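Local coordinates for ABC transporter periplasmic-binding protein YtfQ (Mycobacterium smegmatis, PDB 6HB0), which probably captures sugars, with L-arabinofuranose the likely cargo, as the solute-binding component of a mycobacterial ABC transporter, at residues D160-R165 against F212-D217; I150-G155 against V182-G187. All coordinates share one frame; numbering follows the deposited sequence.

Both contacts belong to the same lobe of the binding protein and to one mixed sheet, whose strands 148-154 and 210-213 are neighbours. In contact 1 the residues that touch are all buried: helix 160-173 lies against the end of strand 210-213, and the join is made by two long polar side chains and a water. Contact 2, with about twice the buried surface, is a regular parallel strand pair at the sheet's margin, held mostly by backbone hydrogen bonds and partly exposed along its outer strand. The side-chain amide of Gln-214, from contact 1, ties the two contacts together.

Contact 1 (D160-R165 against F212-D217); sequences DPAIDR and FAQNDD. With ZN (zinc ion), chain I.
Arg-165 and Gln-214 carry this contact, their extended side chains running past each other with guanidinium and amide planes 85° apart. In van der Waals contact, CB of Arg-165 rests on Gln-214 CD at 3.9 Å; OE1 of Gln-214, a polar atom, comes 3.3 Å from CA of Ala-162, where the small alanine lets the amide come up to the helix backbone.

Polar links follow. NH1 of Arg-165 gives a weak, bent hydrogen bond to Gln-214 O (2.7 Å, 118° at the hydrogen). CG of Arg-165 stands anti to the carbonyl carbon (chi1 -73°), and the straight chain beyond it carries the guanidinium to the strand end. Its NH2 is in a salt bridge with Glu-129, and Pro-161 CB covers one face of the group. A water donates to Ala-162 O and accepts from Gln-214 NE2 at 2.9 Å, joining helix and amide. The same amide is fixed by Gly-155 N at OE1 and Gln-152 OE1 at NE2, a use of both its ends that suits glutamine to a buried site.

Metal binding occupies another side of the helix. Asp-160 OD1 (2.2 Å) and Asp-164 OD2 (2.1 Å), one turn apart, hold a zinc ion that three waters also bind; two of these donate to the carboxylate oxygens left over.

Helix 160-173 thus packs across the C-terminal end of strand 210-213, Phe-212 stacking on Phe-169, while Asn-215 caps Met-218 N at the start of helix 216-228.

Contact 2 (I150-G155 against V182-G187); sequences IVQLEG and VASQTG
Ile-150 opens the pairing through its carbonyl, which takes the N-H of Val-182 at 2.8 Å. Next, Val-151 turns CG1 to the other strand, 3.9 Å from CG2 of Val-182 and close to CB of Ala-183; Phe-201 of helix 191-204 touches both Val-151 and Ala-183, so a branched and a small apolar residue suit this face.

Gln-152 uses both backbone groups: its N donates to Ala-183 O at 2.9 Å and its O accepts from Gln-185 N. Its side chain lies on the other face of the sheet, where CB comes 3.4 Å from OG of Ser-184, and its amide oxygen is held by Gln-214.

The two strands run parallel, 12° apart, as the flanks of a right-handed beta-alpha-beta crossover that passes through helix 160-173, the repeating unit of the Rossmann-like lobes of periplasmic binding proteins. Strand 182-186 belongs to one of the two edge strands of the sheet, in keeping with the exposed Val-182 and Gln-185.

Leu-153 returns to the apolar face, covered by Val-197 and Phe-201, and its CA-H points to Gln-185 O. At Glu-154, N donates to that same oxygen, and O receives Gly-187 N at 2.7 Å. The extended side chain reaches across to the neighbouring strand: CG is anti to the carbonyl carbon (chi1 -53°), and OE2 of Glu-154 accepts from the hydroxyl of Ser-184 at 2.6 Å on its anti lone pair. Lys-166 forms a salt bridge with this oxygen and probably favours its negative charge. Finally, Gly-155 O accepts from OG1 of Thr-186 at 2.9 Å, the hydroxyl standing well above the peptide plane.

Contact 1 (D160-R165 against F212-D217)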
loop_
_atom_site.group_PDB
_atom_site.type_symbol
_atom_site.label_atom_id
_atom_site.label_comp_id
_atom_site.label_asym_id
_atom_site.label_seq_id
_atom_site.Cartn_x
_atom_site.Cartn_y
_atom_site.Cartn_z
ATOM N N ASP A 160 -10.755 1.398 3.695
ATOM C CA ASP A 160 -10.314 2.438 2.794
ATOM C C ASP A 160 -9.707 1.852 1.507
ATOM O O ASP A 160 -10.094 2.249 0.427
ATOM C CB ASP A 160 -9.350 3.379 3.531
ATOM C CG ASP A 160 -8.726 4.381 2.616
ATOM O OD1 ASP A 160 -9.493 5.089 1.944
ATOM O OD2 ASP A 160 -7.488 4.463 2.562
ATOM N N PRO A 161 -8.773 0.892 1.607
ATOM C CA PRO A 161 -8.200 0.301 0.378
ATOM C C PRO A 161 -9.204 -0.488 -0.440
ATOM O O PRO A 161 -9.051 -0.569 -1.648
ATOM C CB PRO A 161 -7.123 -0.652 0.893
ATOM C CG PRO A 161 -7.519 -0.931 2.320
ATOM C CD PRO A 161 -8.086 0.394 2.798
ATOM N N ALA A 162 -10.207 -1.074 0.202
ATOM C CA ALA A 162 -11.259 -1.776 -0.552
ATOM C C ALA A 162 -12.126 -0.825 -1.419
ATOM O O ALA A 162 -12.346 -1.081 -2.602
ATOM C CB ALA A 162 -12.130 -2.604 0.382
ATOM N N ILE A 163 -12.568 0.284 -0.837
ATOM C CA ILE A 163 -13.354 1.292 -1.508
ATOM C C ILE A 163 -12.519 1.881 -2.651
ATOM O O ILE A 163 -12.987 2.024 -3.799
ATOM C CB ILE A 163 -13.764 2.427 -0.537
ATOM C CG1 ILE A 163 -14.773 1.895 0.486
ATOM C CG2 ILE A 163 -14.248 3.662 -1.279
ATOM C CD1 ILE A 163 -15.247 2.903 1.509
ATOM N N ASP A 164 -11.277 2.193 -2.351
ATOM C CA ASP A 164 -10.434 2.874 -3.317
ATOM C C ASP A 164 -9.964 1.969 -4.449
ATOM O O ASP A 164 -9.891 2.412 -5.566
ATOM C CB ASP A 164 -9.206 3.440 -2.621
ATOM C CG ASP A 164 -9.485 4.721 -1.817
ATOM O OD1 ASP A 164 -10.601 5.307 -1.849
ATOM O OD2 ASP A 164 -8.520 5.160 -1.167
ATOM N N ARG A 165 -9.614 0.711 -4.158
ATOM C CA ARG A 165 -9.247 -0.190 -5.190
ATOM C C ARG A 165 -10.429 -0.470 -6.136
ATOM O O ARG A 165 -10.221 -0.648 -7.342
ATOM C CB ARG A 165 -8.703 -1.460 -4.615
ATOM C CG ARG A 165 -7.317 -1.276 -4.031
ATOM C CD ARG A 165 -6.825 -2.531 -3.332
ATOM N NE ARG A 165 -5.589 -2.198 -2.625
ATOM C CZ ARG A 165 -5.078 -2.847 -1.601
ATOM N NH1 ARG A 165 -5.624 -3.947 -1.084
ATOM N NH2 ARG A 165 -3.978 -2.360 -1.084
ATOM N N PHE A 212 -10.264 -10.059 -10.544
ATOM C CA PHE A 212 -9.505 -9.025 -9.920
ATOM C C PHE A 212 -9.639 -9.220 -8.409
ATOM O O PHE A 212 -10.723 -9.133 -7.843
ATOM C CB PHE A 212 -9.994 -7.657 -10.318
ATOM C CG PHE A 212 -9.404 -6.549 -9.490
ATOM C CD1 PHE A 212 -8.043 -6.493 -9.271
ATOM C CD2 PHE A 212 -10.200 -5.582 -8.914
ATOM C CE1 PHE A 212 -7.475 -5.473 -8.513
ATOM C CE2 PHE A 212 -9.642 -4.572 -8.168
ATOM C CZ PHE A 212 -8.274 -4.522 -7.960
ATOM N N ALA A 213 -8.528 -9.551 -7.791
ATOM C CA ALA A 213 -8.452 -9.796 -6.339
ATOM C C ALA A 213 -7.792 -8.588 -5.704
ATOM O O ALA A 213 -6.661 -8.250 -6.032
ATOM C CB ALA A 213 -7.628 -11.012 -6.080
ATOM N N GLN A 214 -8.502 -7.925 -4.815
ATOM C CA GLN A 214 -7.991 -6.714 -4.209
ATOM C C GLN A 214 -6.870 -6.961 -3.196
ATOM O O GLN A 214 -6.326 -5.992 -2.702
ATOM C CB GLN A 214 -9.107 -5.935 -3.519
ATOM C CG GLN A 214 -10.043 -5.291 -4.458
ATOM C CD GLN A 214 -11.079 -4.478 -3.733
ATOM O OE1 GLN A 214 -11.041 -4.368 -2.504
ATOM N NE2 GLN A 214 -12.036 -3.909 -4.490
ATOM N N ASN A 215 -6.537 -8.207 -2.883
ATOM C CA ASN A 215 -5.261 -8.523 -2.243
ATOM C C ASN A 215 -4.792 -9.918 -2.624
ATOM O O ASN A 215 -5.526 -10.684 -3.263
ATOM C CB ASN A 215 -5.260 -8.294 -0.703
ATOM C CG ASN A 215 -5.844 -9.438 0.078
ATOM O OD1 ASN A 215 -6.645 -10.232 -0.444
ATOM N ND2 ASN A 215 -5.460 -9.526 1.359
ATOM N N ASP A 216 -3.560 -10.250 -2.225
ATOM C CA ASP A 216 -2.947 -11.512 -2.584
ATOM C C ASP A 216 -3.698 -12.688 -1.971
ATOM O O ASP A 216 -3.920 -13.667 -2.643
ATOM C CB ASP A 216 -1.436 -11.573 -2.213
ATOM C CG ASP A 216 -1.162 -11.558 -0.687
ATOM O OD1 ASP A 216 -1.941 -10.920 0.069
ATOM O OD2 ASP A 216 -0.145 -12.154 -0.249
ATOM N N ASP A 217 -4.090 -12.592 -0.712
ATOM C CA ASP A 217 -4.746 -13.735 -0.055
ATOM C C ASP A 217 -6.037 -14.173 -0.740
ATOM O O ASP A 217 -6.243 -15.339 -0.961
ATOM C CB ASP A 217 -4.995 -13.460 1.413
ATOM C CG ASP A 217 -3.696 -13.280 2.203
ATOM O OD1 ASP A 217 -2.711 -14.046 1.971
ATOM O OD2 ASP A 217 -3.694 -12.370 3.030
HETATM ZN ZN ZN I . -8.878 6.505 0.430
HETATM O O HOH W 1 -6.936 6.303 0.906
HETATM O O HOH W 2 -14.259 -2.953 -2.887
HETATM O O HOH W 3 -10.955 7.179 0.093
HETATM O O HOH W 4 -8.869 8.323 -0.918
#

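Contact 2 (I150-G155 against V182-G187)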
loop_
_atom_site.group_PDB
_atom_site.type_symbol
_atom_site.label_atom_id
_atom_site.label_comp_id
_atom_site.label_asym_id
_atom_site.label_seq_id
_atom_site.Cartn_x
_atom_site.Cartn_y
_atom_site.Cartn_z
ATOM N N ILE A 150 -15.474 -9.963 -15.904
ATOM C CA ILE A 150 -14.565 -9.790 -14.783
ATOM C C ILE A 150 -15.360 -10.069 -13.517
ATOM O O ILE A 150 -16.480 -9.593 -13.386
ATOM C CB ILE A 150 -14.058 -8.347 -14.713
ATOM C CG1 ILE A 150 -13.301 -7.984 -15.993
ATOM C CG2 ILE A 150 -13.135 -8.159 -13.498
ATOM C CD1 ILE A 150 -13.070 -6.486 -16.133
ATOM N N VAL A 151 -14.793 -10.858 -12.610
ATOM C CA VAL A 151 -15.335 -10.905 -11.267
ATOM C C VAL A 151 -14.342 -10.274 -10.307
ATOM O O VAL A 151 -13.145 -10.358 -10.513
ATOM C CB VAL A 151 -15.734 -12.305 -10.852
ATOM C CG1 VAL A 151 -16.778 -12.854 -11.844
ATOM C CG2 VAL A 151 -14.543 -13.234 -10.644
ATOM N N GLN A 152 -14.856 -9.617 -9.275
ATOM C CA GLN A 152 -14.033 -8.883 -8.351
ATOM C C GLN A 152 -14.191 -9.365 -6.931
ATOM O O GLN A 152 -15.300 -9.425 -6.380
ATOM C CB GLN A 152 -14.357 -7.395 -8.454
ATOM C CG GLN A 152 -13.555 -6.516 -7.495
ATOM C CD GLN A 152 -13.578 -5.013 -7.811
ATOM O OE1 GLN A 152 -12.822 -4.241 -7.210
ATOM N NE2 GLN A 152 -14.472 -4.595 -8.691
ATOM N N LEU A 153 -13.077 -9.709 -6.325
ATOM C CA LEU A 153 -13.047 -10.089 -4.901
ATOM C C LEU A 153 -12.641 -8.830 -4.161
ATOM O O LEU A 153 -11.495 -8.362 -4.271
ATOM C CB LEU A 153 -12.060 -11.223 -4.689
ATOM C CG LEU A 153 -12.353 -12.517 -5.449
ATOM C CD1 LEU A 153 -11.182 -13.491 -5.329
ATOM C CD2 LEU A 153 -13.600 -13.169 -4.886
ATOM N N GLU A 154 -13.602 -8.222 -3.449
ATOM C CA GLU A 154 -13.349 -7.005 -2.755
ATOM C C GLU A 154 -12.833 -7.261 -1.357
ATOM O O GLU A 154 -13.131 -8.296 -0.750
ATOM C CB GLU A 154 -14.628 -6.195 -2.597
ATOM C CG GLU A 154 -15.370 -5.943 -3.865
ATOM C CD GLU A 154 -16.758 -5.337 -3.585
ATOM O OE1 GLU A 154 -16.990 -4.792 -2.480
ATOM O OE2 GLU A 154 -17.593 -5.368 -4.504
ATOM N N GLY A 155 -12.087 -6.289 -0.852
ATOM C CA GLY A 155 -11.668 -6.269 0.521
ATOM C C GLY A 155 -12.857 -6.019 1.474
ATOM O O GLY A 155 -14.006 -5.872 1.074
ATOM N N VAL A 182 -19.073 -8.565 -13.819
ATOM C CA VAL A 182 -20.346 -9.307 -13.759
ATOM C C VAL A 182 -20.662 -9.781 -12.346
ATOM O O VAL A 182 -21.757 -10.227 -12.075
ATOM C CB VAL A 182 -20.406 -10.480 -14.781
ATOM C CG1 VAL A 182 -20.380 -9.938 -16.207
ATOM C CG2 VAL A 182 -19.306 -11.504 -14.544
ATOM N N ALA A 183 -19.693 -9.737 -11.448
ATOM C CA ALA A 183 -19.960 -10.025 -10.030
ATOM C C ALA A 183 -18.866 -9.394 -9.202
ATOM O O ALA A 183 -17.715 -9.324 -9.654
ATOM C CB ALA A 183 -20.013 -11.516 -9.780
ATOM N N SER A 184 -19.234 -8.916 -8.015
ATOM C CA SER A 184 -18.326 -8.203 -7.151
ATOM C C SER A 184 -18.805 -8.408 -5.719
ATOM O O SER A 184 -19.957 -8.144 -5.410
ATOM C CB SER A 184 -18.285 -6.752 -7.508
ATOM O OG SER A 184 -17.134 -6.128 -6.954
ATOM N N GLN A 185 -17.958 -8.988 -4.875
ATOM C CA GLN A 185 -18.375 -9.334 -3.532
ATOM C C GLN A 185 -17.170 -9.346 -2.597
ATOM O O GLN A 185 -16.084 -9.704 -3.016
ATOM C CB GLN A 185 -19.054 -10.699 -3.574
ATOM C CG GLN A 185 -19.572 -11.189 -2.248
ATOM C CD GLN A 185 -20.474 -12.395 -2.382
ATOM O OE1 GLN A 185 -21.117 -12.581 -3.410
ATOM N NE2 GLN A 185 -20.509 -13.230 -1.345
ATOM N N THR A 186 -17.377 -8.964 -1.336
ATOM C CA THR A 186 -16.295 -8.984 -0.381
ATOM C C THR A 186 -15.808 -10.379 -0.053
ATOM O O THR A 186 -16.610 -11.291 0.231
ATOM C CB THR A 186 -16.670 -8.236 0.946
ATOM O OG1 THR A 186 -15.501 -8.199 1.796
ATOM C CG2 THR A 186 -17.816 -8.934 1.661
ATOM N N GLY A 187 -14.485 -10.555 -0.073
ATOM C CA GLY A 187 -13.825 -11.731 0.524
ATOM C C GLY A 187 -13.008 -11.360 1.786
ATOM O O GLY A 187 -12.181 -12.164 2.262
#